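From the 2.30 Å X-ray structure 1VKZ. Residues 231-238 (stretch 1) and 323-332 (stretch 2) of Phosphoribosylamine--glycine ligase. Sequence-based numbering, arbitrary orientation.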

# COMPACT_ATOMS: atom_id res chain seq x y z
N GLY A 231 -0.87 8.28 2.35
CA GLY A 231 -1.53 8.69 1.10
C GLY A 231 -2.76 9.60 1.25
O GLY A 231 -3.70 9.23 1.92
N MSE A 232 -2.77 10.76 0.61
CA MSE A 232 -3.87 11.74 0.75
C MSE A 232 -4.94 11.71 -0.38
O MSE A 232 -5.93 12.45 -0.37
CB MSE A 232 -3.31 13.14 0.91
CG MSE A 232 -2.61 13.30 2.23
SE MSE A 232 -3.85 13.09 3.76
CE MSE A 232 -4.76 14.96 3.76
N GLY A 233 -4.73 10.84 -1.35
CA GLY A 233 -5.75 10.57 -2.33
C GLY A 233 -5.11 9.83 -3.46
O GLY A 233 -3.89 9.62 -3.49
N SER A 234 -5.94 9.42 -4.41
CA SER A 234 -5.44 8.86 -5.65
C SER A 234 -6.52 8.90 -6.69
O SER A 234 -7.69 9.19 -6.41
CB SER A 234 -4.95 7.43 -5.44
OG SER A 234 -6.01 6.67 -4.95
N TRP A 235 -6.11 8.68 -7.91
CA TRP A 235 -7.07 8.53 -8.94
C TRP A 235 -6.55 7.54 -9.94
O TRP A 235 -5.38 7.18 -9.90
CB TRP A 235 -7.36 9.85 -9.59
CG TRP A 235 -6.22 10.42 -10.30
CD1 TRP A 235 -5.28 11.31 -9.80
CD2 TRP A 235 -5.89 10.21 -11.66
NE1 TRP A 235 -4.37 11.64 -10.78
CE2 TRP A 235 -4.72 10.98 -11.93
CE3 TRP A 235 -6.45 9.45 -12.69
CZ2 TRP A 235 -4.12 10.99 -13.20
CZ3 TRP A 235 -5.85 9.47 -13.93
CH2 TRP A 235 -4.70 10.24 -14.18
N GLY A 236 -7.44 7.09 -10.80
CA GLY A 236 -7.04 6.23 -11.87
C GLY A 236 -8.19 6.09 -12.82
O GLY A 236 -9.30 6.57 -12.53
N PRO A 237 -7.93 5.40 -13.94
CA PRO A 237 -6.62 4.82 -14.20
C PRO A 237 -5.67 5.79 -14.89
O PRO A 237 -6.11 6.62 -15.65
CB PRO A 237 -6.95 3.64 -15.10
CG PRO A 237 -8.15 4.03 -15.82
CD PRO A 237 -8.87 5.10 -15.02
N VAL A 238 -4.39 5.64 -14.60
CA VAL A 238 -3.30 6.32 -15.26
C VAL A 238 -2.90 5.52 -16.49
O VAL A 238 -2.88 4.31 -16.42
CB VAL A 238 -2.06 6.37 -14.32
CG1 VAL A 238 -0.83 6.89 -15.04
CG2 VAL A 238 -2.36 7.20 -13.09
N GLU A 323 -9.65 -4.91 -16.21
CA GLU A 323 -9.84 -3.73 -17.02
C GLU A 323 -10.60 -2.68 -16.21
O GLU A 323 -11.66 -2.96 -15.66
CB GLU A 323 -10.64 -4.06 -18.30
CG GLU A 323 -10.22 -5.34 -19.04
CD GLU A 323 -9.02 -5.16 -19.96
OE1 GLU A 323 -8.02 -4.53 -19.54
OE2 GLU A 323 -9.08 -5.67 -21.12
N PRO A 324 -10.09 -1.46 -16.17
CA PRO A 324 -10.79 -0.38 -15.49
C PRO A 324 -11.97 0.16 -16.29
O PRO A 324 -11.87 0.36 -17.52
CB PRO A 324 -9.73 0.69 -15.37
CG PRO A 324 -8.80 0.45 -16.53
CD PRO A 324 -8.81 -1.01 -16.75
N ARG A 325 -13.08 0.41 -15.60
CA ARG A 325 -14.22 1.07 -16.22
C ARG A 325 -14.31 2.50 -15.69
O ARG A 325 -14.53 2.73 -14.53
CB ARG A 325 -15.51 0.29 -15.96
CG ARG A 325 -15.69 -0.95 -16.84
CD ARG A 325 -15.10 -2.24 -16.26
NE ARG A 325 -15.66 -2.60 -14.96
CZ ARG A 325 -16.87 -3.14 -14.76
NH1 ARG A 325 -17.70 -3.38 -15.78
NH2 ARG A 325 -17.26 -3.42 -13.52
N GLY A 326 -14.11 3.45 -16.57
CA GLY A 326 -14.22 4.85 -16.20
C GLY A 326 -13.03 5.27 -15.39
O GLY A 326 -11.98 4.69 -15.53
N PHE A 327 -13.22 6.30 -14.57
CA PHE A 327 -12.19 6.84 -13.72
C PHE A 327 -12.68 6.88 -12.28
O PHE A 327 -13.85 7.11 -12.01
CB PHE A 327 -11.83 8.25 -14.16
CG PHE A 327 -11.15 8.32 -15.51
CD1 PHE A 327 -11.90 8.42 -16.67
CD2 PHE A 327 -9.78 8.34 -15.61
CE1 PHE A 327 -11.27 8.52 -17.92
CE2 PHE A 327 -9.14 8.41 -16.85
CZ PHE A 327 -9.89 8.51 -18.00
N ALA A 328 -11.77 6.65 -11.35
CA ALA A 328 -12.06 6.76 -9.92
C ALA A 328 -11.12 7.80 -9.26
O ALA A 328 -9.94 7.90 -9.62
CB ALA A 328 -11.95 5.40 -9.26
N VAL A 329 -11.67 8.60 -8.34
CA VAL A 329 -10.89 9.54 -7.57
C VAL A 329 -11.18 9.24 -6.11
O VAL A 329 -12.33 9.07 -5.69
CB VAL A 329 -11.22 11.03 -7.92
CG1 VAL A 329 -10.57 12.02 -6.95
CG2 VAL A 329 -10.75 11.37 -9.31
N ASP A 330 -10.11 9.17 -5.32
CA ASP A 330 -10.22 9.02 -3.88
C ASP A 330 -9.74 10.33 -3.24
O ASP A 330 -8.58 10.68 -3.41
CB ASP A 330 -9.33 7.84 -3.45
CG ASP A 330 -9.38 7.53 -1.96
OD1 ASP A 330 -10.06 8.26 -1.18
OD2 ASP A 330 -8.77 6.53 -1.50
N VAL A 331 -10.62 11.06 -2.56
CA VAL A 331 -10.20 12.15 -1.73
C VAL A 331 -10.24 11.63 -0.30
O VAL A 331 -11.29 11.27 0.21
CB VAL A 331 -11.09 13.45 -1.86
CG1 VAL A 331 -10.75 14.47 -0.75
CG2 VAL A 331 -10.94 14.11 -3.20
N VAL A 332 -9.07 11.58 0.33
CA VAL A 332 -8.93 11.16 1.68
C VAL A 332 -9.24 12.35 2.61
O VAL A 332 -8.62 13.42 2.48
CB VAL A 332 -7.51 10.59 1.96
CG1 VAL A 332 -7.43 10.05 3.39
CG2 VAL A 332 -7.13 9.50 0.97
O HOH W 1 -6.84 14.51 0.67

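The two stretches pair as antiparallel β-strands, their N-to-C directions 178° apart, and bury 549 Å² between them, counted over both sides. Backbone hydrogen bonds supply most of the specific contacts, with apolar packing concentrated at the end where stretch 2 begins.

Glu323 lies out of reach of stretch 1, so the contact opens with Pro324, whose CB points toward the partner. Its CG packs 3.7 Å from CG of Pro237, a meeting of two compact, rigid rings that costs no backbone donor, since neither proline has an amide hydrogen to satisfy. Arg325 turns away and makes no contact. Gly326, with a positive phi of 74° that favours glycine, leads the chain into the strand; its carbonyl O lies 3.2 Å from Pro237 CD. The cis peptide bond before Pro237 belongs to the local path of stretch 1, and this proline has the largest area covered by the opposing stretch.

Phe327 begins the strand proper. Its ring, in the m rotamer, brings CD2 to 3.4 Å from Pro237 CD, while Trp235 CZ3 approaches the edge of the phenylalanine ring, 4.4 Å from the same CD2. Phe327 CA also makes a CA-H...O contact with Gly236 O at 3.1 Å.

Ala328 and Gly236 form a hydrogen-bonded pair: Ala328 N donates to Gly236 O at 2.7 Å, and Gly236 N donates to Ala328 O at 2.9 Å. The small methyl of Ala328 faces no side chain on Gly236, and Ala328 O also receives a CA-H...O contact from Trp235 CA at 3.0 Å.

Val329 opposes Trp235 in a non-hydrogen-bonded pair, with their CA atoms 4.2 Å apart and both side chains on the same face of the sheet. The valine, with chi1 in t, places CG2 3.7 Å from Trp235 CB, so a branched aliphatic group packs against the base of the indole side chain. Val329 CA also makes a CA-H...O contact with Ser234 O at 3.4 Å.

Asp330 pairs with Ser234 on the other face. Asp330 N donates to Ser234 O at 2.7 Å with a nearly linear angle of 176°, and Ser234 N returns a bond to Asp330 O at 3.1 Å. The side chains meet through Ser234 OG and Asp330 CB, 3.8 Å apart; Ser234 OG and Asp330 OD2 are hydrogen-bonded elsewhere in the structure, which satisfies these polar atoms in their buried setting.

Val331 opposes Gly233, where the backbone comes so close that Gly233 CA lies 3.0 Å from Asp330 O. A CB at Gly233 would clash with that oxygen, and its backbone angles independently call for glycine.

Val332 closes the contact. A weak hydrogen bond runs from Val332 N to Met232 O at 3.3 Å, and a water links the same residues, donating to Met232 O and to Val332 O. The valine points toward stretch 1, and its CG2 sits 3.6 Å from both Gly231 O and Gly233 N, filling the space beside this glycine-rich backbone.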